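MPN domain-containing protein (Archaeoglobus fulgidus, PDB 1OI0) probably acts as a zinc-dependent metallopeptidase of the JAB1/MPN family, related to the enzymes that remove ubiquitin at the proteasome. Local coordinates at residues S2-S7 against V116-V121; P23-A28 against T68-P73; S31-V36 against I61-F66; P75-S80 against I96-Y101. All blocks are in the same frame, centred on the assembly; numbering follows the deposited sequence.

How the contacts relate
All four contacts reach one mixed sheet. Contacts 2 and 3 lie on the same antiparallel pair, strands 27-32 and 64-72, but toward its two ends, with centres about 21 Å apart. Contact 2 carries two zinc-binding histidines, and contact 4 follows on the next strand, its centre about 9 Å away: His72 N lies 2.8 Å from Val97 O, a probable hydrogen bond. Both touch the bound tris-hydroxymethyl-methyl-ammonium. Contact 1 joins the two ends of the modelled chain at one margin of the sheet, its centre about 20 Å from that of contact 2. It meets contact 3 through the salt bridge of Lys5 NZ with Asp35 OD2, 2.7 Å.

Contact 1 of 4, residues S2-S7 against V116-V121; sequences SSMKIS and VELEVV
Lys5 holds CG anti to its carbonyl carbon (chi1 -58°) and Glu119 holds CG anti to its backbone N (chi1 -168°), and the two side chains run side by side, pointing the same way. The lysine chain stays extended until chi4 (58°), which turns NZ to Ser3 O at 3.0 Å. NZ and Glu119 OE1 remain 4.3 Å apart, too far for a salt bridge. Water 1 spans the gap: it accepts from Lys5 NZ and Ser3 N and donates to Glu119 OE1 at 2.7 Å. Asp35 is the salt-bridge partner of Lys5, while Gly1 N adds a bond to Glu119 OE1.

The backbones form a short parallel pairing of strands 5-6 and 119-120. Glu119 N donates to Met4 O (3.1 Å), Ile6 N to Glu119 O (3.0 Å) and Val121 N to Ile6 O. Met4 O also accepts from Ser3 OG at 2.9 Å. On the opposite face from Lys5 and Glu119, Ile6 CG2 meets Val120 CG2, and it also reaches Leu118 CD1. Beside them Leu118 CD2 packs alongside Met4 CG, 3.5 Å away. Leu118 and Ile6 both rest on Ile95 of strand 93-98, and Val120 on Leu11 of helix 8-21.

The N-terminal residues are thus tied to the last modelled strand at the margin of the sheet. The face with Ile6, Val120 and Leu118 is apolar, whereas the other keeps its charges within a network of backbone carbonyls, water and acid groups, where Asp35 and Glu119 would probably help stabilise the lysine ammonium.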
loop_
_atom_site.group_PDB
_atom_site.type_symbol
_atom_site.label_atom_id
_atom_site.label_comp_id
_atom_site.label_asym_id
_atom_site.label_seq_id
_atom_site.Cartn_x
_atom_site.Cartn_y
_atom_site.Cartn_z
ATOM N N SER A 2 0.751 17.566 7.613
ATOM C CA SER A 2 -0.548 17.572 6.954
ATOM C C SER A 2 -0.535 16.726 5.691
ATOM O O SER A 2 -1.215 17.037 4.716
ATOM C CB SER A 2 -0.992 19.003 6.627
ATOM O OG SER A 2 -1.456 19.656 7.797
ATOM N N SER A 3 0.260 15.661 5.710
ATOM C CA SER A 3 0.322 14.747 4.576
ATOM C C SER A 3 -0.506 13.556 5.016
ATOM O O SER A 3 -0.967 13.503 6.165
ATOM C CB SER A 3 1.755 14.285 4.302
ATOM O OG SER A 3 2.161 13.294 5.238
ATOM N N MET A 4 -0.714 12.603 4.116
ATOM C CA MET A 4 -1.465 11.417 4.485
ATOM C C MET A 4 -0.633 10.690 5.533
ATOM O O MET A 4 0.597 10.827 5.575
ATOM C CB MET A 4 -1.696 10.521 3.267
ATOM C CG MET A 4 -2.396 9.203 3.578
ATOM S SD MET A 4 -3.941 9.376 4.506
ATOM C CE MET A 4 -4.967 10.148 3.281
ATOM N N LYS A 5 -1.310 9.933 6.384
ATOM C CA LYS A 5 -0.642 9.198 7.443
ATOM C C LYS A 5 -1.055 7.740 7.394
ATOM O O LYS A 5 -2.078 7.396 6.805
ATOM C CB LYS A 5 -1.020 9.793 8.800
ATOM C CG LYS A 5 -0.674 11.267 8.936
ATOM C CD LYS A 5 -1.312 11.888 10.168
ATOM C CE LYS A 5 -0.928 13.356 10.293
ATOM N NZ LYS A 5 -1.326 14.135 9.082
ATOM N N ILE A 6 -0.245 6.889 8.008
ATOM C CA ILE A 6 -0.536 5.466 8.064
ATOM C C ILE A 6 -0.155 4.986 9.453
ATOM O O ILE A 6 0.872 5.395 9.996
ATOM C CB ILE A 6 0.254 4.670 6.991
ATOM C CG1 ILE A 6 -0.166 3.198 7.038
ATOM C CG2 ILE A 6 1.760 4.818 7.210
ATOM C CD1 ILE A 6 0.368 2.371 5.881
ATOM N N SER A 7 -0.990 4.138 10.040
ATOM C CA SER A 7 -0.709 3.628 11.369
ATOM C C SER A 7 0.367 2.556 11.286
ATOM O O SER A 7 0.449 1.820 10.301
ATOM C CB SER A 7 -1.975 3.042 11.997
ATOM O OG SER A 7 -2.375 1.853 11.336
ATOM N N VAL A 116 5.721 9.719 -2.671
ATOM C CA VAL A 116 5.259 10.717 -1.714
ATOM C C VAL A 116 5.435 10.168 -0.305
ATOM O O VAL A 116 5.574 8.960 -0.113
ATOM C CB VAL A 116 3.773 11.063 -1.935
ATOM C CG1 VAL A 116 3.575 11.659 -3.321
ATOM C CG2 VAL A 116 2.918 9.825 -1.757
ATOM N N GLU A 117 5.427 11.054 0.685
ATOM C CA GLU A 117 5.600 10.625 2.061
ATOM C C GLU A 117 4.304 10.190 2.734
ATOM O O GLU A 117 3.203 10.582 2.338
ATOM C CB GLU A 117 6.199 11.751 2.911
ATOM C CG GLU A 117 7.509 12.347 2.430
ATOM C CD GLU A 117 8.000 13.431 3.374
ATOM O OE1 GLU A 117 7.218 13.825 4.266
ATOM O OE2 GLU A 117 9.151 13.893 3.227
ATOM N N LEU A 118 4.462 9.367 3.758
ATOM C CA LEU A 118 3.360 8.912 4.587
ATOM C C LEU A 118 3.906 9.041 5.995
ATOM O O LEU A 118 4.926 8.432 6.321
ATOM C CB LEU A 118 3.001 7.448 4.325
ATOM C CG LEU A 118 2.135 7.109 3.115
ATOM C CD1 LEU A 118 1.734 5.642 3.202
ATOM C CD2 LEU A 118 0.892 7.993 3.085
ATOM N N GLU A 119 3.264 9.851 6.827
ATOM C CA GLU A 119 3.745 9.985 8.192
ATOM C C GLU A 119 3.223 8.791 8.978
ATOM O O GLU A 119 2.018 8.547 9.023
ATOM C CB GLU A 119 3.240 11.280 8.832
ATOM C CG GLU A 119 3.939 11.604 10.143
ATOM C CD GLU A 119 3.335 12.795 10.851
ATOM O OE1 GLU A 119 2.791 13.681 10.162
ATOM O OE2 GLU A 119 3.421 12.848 12.095
ATOM N N VAL A 120 4.132 8.039 9.586
ATOM C CA VAL A 120 3.735 6.877 10.365
ATOM C C VAL A 120 3.326 7.343 11.755
ATOM O O VAL A 120 4.098 8.006 12.446
ATOM C CB VAL A 120 4.887 5.861 10.487
ATOM C CG1 VAL A 120 4.425 4.647 11.279
ATOM C CG2 VAL A 120 5.364 5.448 9.101
ATOM N N VAL A 121 2.107 6.999 12.156
ATOM C CA VAL A 121 1.602 7.393 13.464
ATOM C C VAL A 121 1.221 6.182 14.309
ATOM O O VAL A 121 1.517 5.044 13.948
ATOM C CB VAL A 121 0.370 8.310 13.321
ATOM C CG1 VAL A 121 0.744 9.559 12.542
ATOM C CG2 VAL A 121 -0.754 7.570 12.620
HETATM O O HOH W 1 1.365 14.179 7.939
HETATM O O HOH W 2 4.859 13.672 5.958
#

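Contact 2 of 4, residues P23-A28 against T68-P73; sequences PDEFIA and TVHSHP. With ZN (zinc ion), chain E; 144 (tris-hydroxymethyl-methyl-ammonium), chain F.
Glu25 reaches across Ser71 and Pro73 toward the zinc site of the JAMM motif, the metal-binding signature of JAB1/MPN proteins, to which His70 and His72 contribute. Its CG lies 3.0 Å from Ser71 O and also packs against Pro73 CD, with the side chain extended beyond CG. The carboxylate then stands at the ligand: OE1 approaches the edge of the His70 ring near its plane, and OE2 accepts a hydrogen bond from O3 of the tris-hydroxymethyl-methyl-ammonium (2.7 Å).

The two histidines follow different torsions to the same metal. His70 CG sits between its backbone N and carbonyl carbon (chi1 76°), whereas His72 CG is anti to its carbonyl carbon (chi1 -76°). Ligand C3 lies over one face of the His72 ring, while its ND1 donates to Ser76 O. Asp83 completes the protein ligands.

Behind the site, strands 27-32 and 64-72 pair antiparallel. Ala28 and Val69 exchange two backbone bonds of 2.9 Å, and Ser71 N donates to Phe26 O. The Ser71 hydroxyl accepts from Phe26 N at 2.9 Å, which ties the backbone next to Glu25 to the residue between the histidines. Ile27 CG1 meets His70 CB, while Phe26 turns to the other side, toward helix 8-21.

His70 NE2 binds zinc at 2.2 Å. His72 NE2 does so at 2.1 Å. Ligand O2 is a further zinc ligand, and Glu25 OE1 lies 2.6 Å from this zinc-bound O2.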
loop_
_atom_site.group_PDB
_atom_site.type_symbol
_atom_site.label_atom_id
_atom_site.label_comp_id
_atom_site.label_asym_id
_atom_site.label_seq_id
_atom_site.Cartn_x
_atom_site.Cartn_y
_atom_site.Cartn_z
ATOM N N PRO A 23 5.169 -16.299 -2.813
ATOM C CA PRO A 23 5.642 -15.335 -3.812
ATOM C C PRO A 23 4.558 -14.625 -4.621
ATOM O O PRO A 23 4.862 -13.954 -5.611
ATOM C CB PRO A 23 6.525 -16.193 -4.700
ATOM C CG PRO A 23 5.701 -17.436 -4.804
ATOM C CD PRO A 23 5.213 -17.666 -3.369
ATOM N N ASP A 24 3.300 -14.796 -4.234
ATOM C CA ASP A 24 2.222 -14.122 -4.946
ATOM C C ASP A 24 2.202 -12.660 -4.524
ATOM O O ASP A 24 2.815 -12.284 -3.522
ATOM C CB ASP A 24 0.864 -14.751 -4.630
ATOM C CG ASP A 24 0.729 -16.156 -5.176
ATOM O OD1 ASP A 24 1.328 -16.442 -6.233
ATOM O OD2 ASP A 24 0.008 -16.965 -4.556
ATOM N N GLU A 25 1.511 -11.837 -5.299
ATOM C CA GLU A 25 1.407 -10.426 -4.977
ATOM C C GLU A 25 0.140 -10.133 -4.198
ATOM O O GLU A 25 -0.971 -10.240 -4.717
ATOM C CB GLU A 25 1.456 -9.580 -6.250
ATOM C CG GLU A 25 2.817 -9.608 -6.913
ATOM C CD GLU A 25 2.943 -8.625 -8.057
ATOM O OE1 GLU A 25 2.103 -7.707 -8.163
ATOM O OE2 GLU A 25 3.896 -8.764 -8.844
ATOM N N PHE A 26 0.322 -9.797 -2.928
ATOM C CA PHE A 26 -0.785 -9.437 -2.064
ATOM C C PHE A 26 -1.277 -8.093 -2.582
ATOM O O PHE A 26 -0.493 -7.292 -3.095
ATOM C CB PHE A 26 -0.276 -9.277 -0.625
ATOM C CG PHE A 26 -1.167 -8.440 0.259
ATOM C CD1 PHE A 26 -2.320 -8.978 0.821
ATOM C CD2 PHE A 26 -0.845 -7.112 0.530
ATOM C CE1 PHE A 26 -3.141 -8.207 1.643
ATOM C CE2 PHE A 26 -1.658 -6.330 1.352
ATOM C CZ PHE A 26 -2.806 -6.879 1.909
ATOM N N ILE A 27 -2.577 -7.861 -2.493
ATOM C CA ILE A 27 -3.118 -6.576 -2.904
ATOM C C ILE A 27 -4.375 -6.306 -2.096
ATOM O O ILE A 27 -5.127 -7.222 -1.766
ATOM C CB ILE A 27 -3.443 -6.526 -4.424
ATOM C CG1 ILE A 27 -3.825 -5.093 -4.827
ATOM C CG2 ILE A 27 -4.563 -7.493 -4.752
ATOM C CD1 ILE A 27 -3.887 -4.861 -6.341
ATOM N N ALA A 28 -4.580 -5.039 -1.762
ATOM C CA ALA A 28 -5.743 -4.622 -0.998
ATOM C C ALA A 28 -5.941 -3.127 -1.188
ATOM O O ALA A 28 -5.084 -2.443 -1.743
ATOM C CB ALA A 28 -5.542 -4.933 0.479
ATOM N N THR A 68 -4.439 1.941 -3.080
ATOM C CA THR A 68 -4.120 0.523 -3.055
ATOM C C THR A 68 -2.751 0.240 -2.473
ATOM O O THR A 68 -1.908 1.123 -2.353
ATOM C CB THR A 68 -4.112 -0.082 -4.473
ATOM O OG1 THR A 68 -2.992 0.439 -5.203
ATOM C CG2 THR A 68 -5.399 0.251 -5.208
ATOM N N VAL A 69 -2.551 -1.019 -2.112
ATOM C CA VAL A 69 -1.277 -1.477 -1.603
ATOM C C VAL A 69 -1.084 -2.872 -2.178
ATOM O O VAL A 69 -2.009 -3.675 -2.184
ATOM C CB VAL A 69 -1.242 -1.541 -0.049
ATOM C CG1 VAL A 69 -2.404 -2.355 0.482
ATOM C CG2 VAL A 69 0.084 -2.148 0.405
ATOM N N HIS A 70 0.099 -3.136 -2.721
ATOM C CA HIS A 70 0.380 -4.465 -3.242
ATOM C C HIS A 70 1.842 -4.784 -3.009
ATOM O O HIS A 70 2.656 -3.884 -2.788
ATOM C CB HIS A 70 -0.003 -4.608 -4.733
ATOM C CG HIS A 70 0.938 -3.954 -5.697
ATOM N ND1 HIS A 70 0.935 -2.599 -5.951
ATOM C CD2 HIS A 70 1.858 -4.491 -6.535
ATOM C CE1 HIS A 70 1.806 -2.331 -6.907
ATOM N NE2 HIS A 70 2.378 -3.461 -7.279
ATOM N N SER A 71 2.168 -6.070 -3.019
ATOM C CA SER A 71 3.539 -6.488 -2.776
ATOM C C SER A 71 4.262 -7.024 -4.008
ATOM O O SER A 71 3.641 -7.464 -4.977
ATOM C CB SER A 71 3.572 -7.553 -1.673
ATOM O OG SER A 71 2.941 -8.750 -2.091
ATOM N N HIS A 72 5.590 -6.960 -3.947
ATOM C CA HIS A 72 6.469 -7.458 -4.997
ATOM C C HIS A 72 7.323 -8.556 -4.374
ATOM O O HIS A 72 7.966 -8.340 -3.346
ATOM C CB HIS A 72 7.397 -6.354 -5.504
ATOM C CG HIS A 72 6.732 -5.363 -6.404
ATOM N ND1 HIS A 72 7.380 -4.238 -6.868
ATOM C CD2 HIS A 72 5.491 -5.332 -6.944
ATOM C CE1 HIS A 72 6.567 -3.557 -7.654
ATOM N NE2 HIS A 72 5.416 -4.199 -7.716
ATOM N N PRO A 73 7.340 -9.747 -4.985
ATOM C CA PRO A 73 8.128 -10.869 -4.470
ATOM C C PRO A 73 9.619 -10.692 -4.735
ATOM O O PRO A 73 10.450 -11.427 -4.201
ATOM C CB PRO A 73 7.528 -12.069 -5.194
ATOM C CG PRO A 73 7.131 -11.489 -6.506
ATOM C CD PRO A 73 6.493 -10.177 -6.111
HETATM ZN ZN ZN E . 3.815 -3.758 -8.933
HETATM C C1 144 F . 5.261 -4.399 -11.023
HETATM N N 144 F . 4.780 -5.743 -11.320
HETATM C C2 144 F . 3.376 -5.873 -10.814
HETATM O O2 144 F . 2.792 -5.680 -9.611
HETATM C C3 144 F . 5.782 -6.691 -10.679
HETATM O O3 144 F . 5.470 -8.083 -10.869
HETATM C C4 144 F . 4.754 -5.825 -12.798
HETATM O O4 144 F . 4.100 -4.798 -13.829
HETATM O O HOH W 3 4.876 -10.434 -2.997
#

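Contact 3 of 4, residues S31-V36 against I61-F66; sequences SGSKDV and IGMKVF
Gly32 and Lys64 form an antiparallel hydrogen-bonded pair between strands 27-32 and 64-72, far from the zinc; this is plain structural packing, in which the two strands pair and the ring of Phe66 lies against the backbone that turns from one strand into the next. Lys64 N donates to Gly32 O at 3.0 Å, and the return bond from Gly32 N to Lys64 O is weak (3.3 Å). The neighbouring pair, Ser31 and Val65, is non-hydrogen-bonded, with Ser31 CA 3.2 Å from Lys64 O in a CA-H...O contact.

Phe66 makes the largest contribution of any residue. Its CG is anti to the carbonyl carbon (chi1 -60°), and the ring lies against the backbone of 31-36. CE2 is 3.5 Å from Val36 O and also meets Gly32 N, while CZ approaches Gly32 O. The carbonyl oxygens of Ser33 and Lys34 face the ring edge near its plane, a placement that suits the partial positive charge of its C-H groups. Lys64 O lies over one face, offset toward the rim. At phi 146° Gly32 adopts backbone angles that suit glycine: a CB would run into Val36 O and the preceding carbonyl, and would also be tight against the ring.

At the outer end, the bent chain of Met63 brings SD within 4.1 Å of Gly32 CA. Ser33 N, covered here, has no polar partner in the model.

From Ser33 the chain turns, closed by Val36 N to Ser33 O, into strand 36-42. That strand covers Ser31 through Glu39 and Ile41, while Phe66 continues inward onto Met37 and Met4.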
loop_
_atom_site.group_PDB
_atom_site.type_symbol
_atom_site.label_atom_id
_atom_site.label_comp_id
_atom_site.label_asym_id
_atom_site.label_seq_id
_atom_site.Cartn_x
_atom_site.Cartn_y
_atom_site.Cartn_z
ATOM N N SER A 31 -7.726 1.930 3.438
ATOM C CA SER A 31 -8.906 2.645 3.906
ATOM C C SER A 31 -8.762 3.201 5.316
ATOM O O SER A 31 -7.753 2.990 5.987
ATOM C CB SER A 31 -10.138 1.735 3.837
ATOM O OG SER A 31 -10.001 0.612 4.692
ATOM N N GLY A 32 -9.792 3.918 5.751
ATOM C CA GLY A 32 -9.793 4.515 7.072
ATOM C C GLY A 32 -10.543 5.831 7.036
ATOM O O GLY A 32 -11.122 6.189 6.010
ATOM N N SER A 33 -10.541 6.553 8.150
ATOM C CA SER A 33 -11.227 7.838 8.215
ATOM C C SER A 33 -10.236 8.973 8.426
ATOM O O SER A 33 -9.035 8.747 8.576
ATOM C CB SER A 33 -12.255 7.842 9.348
ATOM O OG SER A 33 -13.337 6.975 9.058
ATOM N N LYS A 34 -10.752 10.197 8.431
ATOM C CA LYS A 34 -9.927 11.379 8.629
ATOM C C LYS A 34 -8.761 11.413 7.641
ATOM O O LYS A 34 -8.967 11.441 6.427
ATOM C CB LYS A 34 -9.402 11.411 10.068
ATOM C CG LYS A 34 -8.744 12.722 10.467
ATOM C CD LYS A 34 -8.238 12.666 11.900
ATOM C CE LYS A 34 -7.596 13.982 12.312
ATOM N NZ LYS A 34 -7.084 13.930 13.710
ATOM N N ASP A 35 -7.540 11.402 8.162
ATOM C CA ASP A 35 -6.354 11.451 7.317
ATOM C C ASP A 35 -5.359 10.359 7.686
ATOM O O ASP A 35 -4.150 10.534 7.537
ATOM C CB ASP A 35 -5.682 12.818 7.450
ATOM C CG ASP A 35 -5.089 13.040 8.827
ATOM O OD1 ASP A 35 -5.776 12.736 9.825
ATOM O OD2 ASP A 35 -3.939 13.521 8.910
ATOM N N VAL A 36 -5.868 9.229 8.163
ATOM C CA VAL A 36 -5.003 8.124 8.551
ATOM C C VAL A 36 -5.424 6.790 7.942
ATOM O O VAL A 36 -6.579 6.375 8.058
ATOM C CB VAL A 36 -4.962 7.960 10.092
ATOM C CG1 VAL A 36 -4.061 6.793 10.470
ATOM C CG2 VAL A 36 -4.463 9.241 10.740
ATOM N N ILE A 61 -19.161 5.291 9.891
ATOM C CA ILE A 61 -19.223 6.412 8.961
ATOM C C ILE A 61 -17.871 7.111 8.858
ATOM O O ILE A 61 -17.081 7.101 9.806
ATOM C CB ILE A 61 -20.282 7.444 9.404
ATOM C CG1 ILE A 61 -19.938 7.982 10.796
ATOM C CG2 ILE A 61 -21.660 6.799 9.418
ATOM C CD1 ILE A 61 -20.876 9.069 11.288
ATOM N N GLY A 62 -17.610 7.713 7.702
ATOM C CA GLY A 62 -16.354 8.411 7.495
ATOM C C GLY A 62 -15.361 7.620 6.666
ATOM O O GLY A 62 -14.386 8.176 6.159
ATOM N N MET A 63 -15.607 6.320 6.525
ATOM C CA MET A 63 -14.729 5.442 5.757
ATOM C C MET A 63 -14.467 5.951 4.344
ATOM O O MET A 63 -15.370 6.449 3.672
ATOM C CB MET A 63 -15.325 4.034 5.687
ATOM C CG MET A 63 -15.213 3.243 6.979
ATOM S SD MET A 63 -13.499 2.862 7.415
ATOM C CE MET A 63 -13.178 4.085 8.677
ATOM N N LYS A 64 -13.220 5.819 3.901
ATOM C CA LYS A 64 -12.822 6.257 2.569
ATOM C C LYS A 64 -11.726 5.351 2.009
ATOM O O LYS A 64 -10.998 4.706 2.763
ATOM C CB LYS A 64 -12.318 7.703 2.625
ATOM C CG LYS A 64 -13.334 8.680 3.197
ATOM C CD LYS A 64 -12.762 10.077 3.366
ATOM C CE LYS A 64 -13.790 11.003 4.009
ATOM N NZ LYS A 64 -13.272 12.383 4.215
ATOM N N VAL A 65 -11.622 5.300 0.684
ATOM C CA VAL A 65 -10.607 4.489 0.020
ATOM C C VAL A 65 -9.473 5.403 -0.424
ATOM O O VAL A 65 -9.615 6.168 -1.377
ATOM C CB VAL A 65 -11.179 3.764 -1.221
ATOM C CG1 VAL A 65 -10.063 3.043 -1.971
ATOM C CG2 VAL A 65 -12.246 2.774 -0.790
ATOM N N PHE A 66 -8.345 5.321 0.272
ATOM C CA PHE A 66 -7.198 6.157 -0.042
ATOM C C PHE A 66 -6.428 5.679 -1.262
ATOM O O PHE A 66 -5.732 6.458 -1.909
ATOM C CB PHE A 66 -6.258 6.227 1.163
ATOM C CG PHE A 66 -6.900 6.790 2.398
ATOM C CD1 PHE A 66 -7.410 8.085 2.402
ATOM C CD2 PHE A 66 -7.001 6.025 3.555
ATOM C CE1 PHE A 66 -8.012 8.611 3.545
ATOM C CE2 PHE A 66 -7.600 6.541 4.701
ATOM C CZ PHE A 66 -8.106 7.837 4.696
#

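Contact 4 of 4, residues P75-S80 against I96-Y101; sequences PSCRPS and IVCYPY. With 144 (tris-hydroxymethyl-methyl-ammonium), chain F.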
loop_
_atom_site.group_PDB
_atom_site.type_symbol
_atom_site.label_atom_id
_atom_site.label_comp_id
_atom_site.label_asym_id
_atom_site.label_seq_id
_atom_site.Cartn_x
_atom_site.Cartn_y
_atom_site.Cartn_z
ATOM N N PRO A 75 13.027 -8.024 -4.760
ATOM C CA PRO A 75 13.461 -6.945 -3.868
ATOM C C PRO A 75 13.314 -5.508 -4.381
ATOM O O PRO A 75 14.063 -4.624 -3.969
ATOM C CB PRO A 75 14.916 -7.314 -3.578
ATOM C CG PRO A 75 15.347 -7.953 -4.860
ATOM C CD PRO A 75 14.172 -8.840 -5.201
ATOM N N SER A 76 12.349 -5.267 -5.263
ATOM C CA SER A 76 12.145 -3.923 -5.801
ATOM C C SER A 76 10.808 -3.329 -5.378
ATOM O O SER A 76 9.756 -3.930 -5.590
ATOM C CB SER A 76 12.224 -3.942 -7.329
ATOM O OG SER A 76 11.968 -2.652 -7.866
ATOM N N CYS A 77 10.852 -2.147 -4.770
ATOM C CA CYS A 77 9.631 -1.479 -4.337
ATOM C C CYS A 77 9.290 -0.357 -5.314
ATOM O O CYS A 77 8.473 0.512 -5.018
ATOM C CB CYS A 77 9.810 -0.913 -2.927
ATOM S SG CYS A 77 9.265 -1.959 -1.529
ATOM N N ARG A 78 9.923 -0.387 -6.483
ATOM C CA ARG A 78 9.686 0.615 -7.514
ATOM C C ARG A 78 8.490 0.182 -8.355
ATOM O O ARG A 78 8.254 -1.009 -8.538
ATOM C CB ARG A 78 10.914 0.738 -8.418
ATOM C CG ARG A 78 12.205 1.060 -7.687
ATOM C CD ARG A 78 13.403 0.844 -8.600
ATOM N NE ARG A 78 14.671 1.079 -7.916
ATOM C CZ ARG A 78 15.863 0.863 -8.463
ATOM N NH1 ARG A 78 15.950 0.404 -9.704
ATOM N NH2 ARG A 78 16.967 1.110 -7.771
ATOM N N PRO A 79 7.711 1.146 -8.867
ATOM C CA PRO A 79 6.551 0.794 -9.687
ATOM C C PRO A 79 6.922 0.544 -11.142
ATOM O O PRO A 79 7.890 1.107 -11.657
ATOM C CB PRO A 79 5.636 2.005 -9.526
ATOM C CG PRO A 79 6.613 3.134 -9.408
ATOM C CD PRO A 79 7.697 2.578 -8.512
ATOM N N SER A 80 6.156 -0.322 -11.792
ATOM C CA SER A 80 6.365 -0.628 -13.200
ATOM C C SER A 80 5.338 0.196 -13.963
ATOM O O SER A 80 4.528 0.896 -13.356
ATOM C CB SER A 80 6.097 -2.102 -13.465
ATOM O OG SER A 80 4.731 -2.386 -13.221
ATOM N N ILE A 96 3.679 0.207 -2.211
ATOM C CA ILE A 96 4.269 -1.020 -2.732
ATOM C C ILE A 96 5.212 -1.514 -1.648
ATOM O O ILE A 96 6.036 -0.749 -1.139
ATOM C CB ILE A 96 5.110 -0.801 -4.012
ATOM C CG1 ILE A 96 4.216 -0.355 -5.170
ATOM C CG2 ILE A 96 5.834 -2.104 -4.384
ATOM C CD1 ILE A 96 4.967 -0.170 -6.471
ATOM N N VAL A 97 5.069 -2.778 -1.263
ATOM C CA VAL A 97 5.959 -3.366 -0.274
ATOM C C VAL A 97 6.711 -4.416 -1.072
ATOM O O VAL A 97 6.191 -4.937 -2.056
ATOM C CB VAL A 97 5.191 -4.007 0.917
ATOM C CG1 VAL A 97 4.348 -2.952 1.612
ATOM C CG2 VAL A 97 4.322 -5.145 0.440
ATOM N N CYS A 98 7.931 -4.730 -0.660
ATOM C CA CYS A 98 8.734 -5.680 -1.416
ATOM C C CYS A 98 9.552 -6.601 -0.526
ATOM O O CYS A 98 9.785 -6.311 0.646
ATOM C CB CYS A 98 9.666 -4.893 -2.347
ATOM S SG CYS A 98 10.538 -3.553 -1.458
ATOM N N TYR A 99 9.980 -7.717 -1.102
ATOM C CA TYR A 99 10.803 -8.688 -0.396
ATOM C C TYR A 99 12.034 -7.942 0.129
ATOM O O TYR A 99 12.566 -7.069 -0.553
ATOM C CB TYR A 99 11.240 -9.776 -1.376
ATOM C CG TYR A 99 12.016 -10.896 -0.737
ATOM C CD1 TYR A 99 11.363 -11.909 -0.040
ATOM C CD2 TYR A 99 13.410 -10.920 -0.794
ATOM C CE1 TYR A 99 12.071 -12.919 0.586
ATOM C CE2 TYR A 99 14.135 -11.927 -0.165
ATOM C CZ TYR A 99 13.457 -12.922 0.523
ATOM O OH TYR A 99 14.158 -13.910 1.171
ATOM N N PRO A 100 12.533 -8.296 1.327
ATOM C CA PRO A 100 12.122 -9.315 2.301
ATOM C C PRO A 100 10.969 -8.914 3.220
ATOM O O PRO A 100 10.702 -9.585 4.219
ATOM C CB PRO A 100 13.404 -9.557 3.082
ATOM C CG PRO A 100 13.963 -8.183 3.170
ATOM C CD PRO A 100 13.796 -7.665 1.751
ATOM N N TYR A 101 10.306 -7.811 2.891
ATOM C CA TYR A 101 9.170 -7.329 3.666
ATOM C C TYR A 101 9.538 -6.910 5.085
ATOM O O TYR A 101 8.768 -7.139 6.017
ATOM C CB TYR A 101 8.078 -8.401 3.732
ATOM C CG TYR A 101 7.789 -9.076 2.411
ATOM C CD1 TYR A 101 7.258 -8.364 1.337
ATOM C CD2 TYR A 101 8.049 -10.434 2.240
ATOM C CE1 TYR A 101 6.991 -8.994 0.118
ATOM C CE2 TYR A 101 7.788 -11.072 1.035
ATOM C CZ TYR A 101 7.260 -10.350 -0.019
ATOM O OH TYR A 101 6.993 -10.992 -1.207
HETATM C C1 144 F . 5.261 -4.399 -11.023
HETATM N N 144 F . 4.780 -5.743 -11.320
HETATM C C2 144 F . 3.376 -5.873 -10.814
HETATM O O2 144 F . 2.792 -5.680 -9.611
HETATM C C3 144 F . 5.782 -6.691 -10.679
HETATM O O3 144 F . 5.470 -8.083 -10.869
HETATM C C4 144 F . 4.754 -5.825 -12.798
HETATM O O4 144 F . 4.100 -4.798 -13.829
HETATM O O HOH W 4 14.170 -5.032 -0.840
#
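Tyr99 O takes a hydrogen bond of 2.6 Å from water 4, which also donates to Pro75 O, and the same Tyr99 O meets Pro75 CA at 3.4 Å in a CA-H...O contact. This bridge fastens one end of the loop that, in the JAMM motif, links the histidine pair to the aspartate of the zinc site. The loop runs along the end of strand 93-98 and is secured there by a disulfide.

Cys98 projects toward the loop, its SG between the backbone N and the carbonyl carbon (chi1 48°). Cys77 SG meets it there, close to Ile96 O, and Cys98 CB also touches Ser76 O, at 3.4 Å. That oxygen accepts from His72 ND1, which probably helps to set the rotation of that zinc-binding ring.

Farther along, Ile96 points toward the loop with its two branches apart. CG2 packs 3.8 Å from Cys77 CA, and CD1 reaches Pro79, 3.7 Å from CA and a similar distance from CB. The same side chain touches His70, His72 and Asp83, forming an apolar backing beside the metal ligands. Pro79 leads into Ser80, the N-cap residue of helix 81-89. Ser80 OG accepts from Asp83 N, is also bonded to Glu82, and is hydrogen-bonded at 2.6 Å to O4 of the tris-hydroxymethyl-methyl-ammonium, where either could be the donor.

Cys77 SG and Cys98 SG are joined at 2.0 Å, with a torsion of -97° about the bond, a left-handed twist.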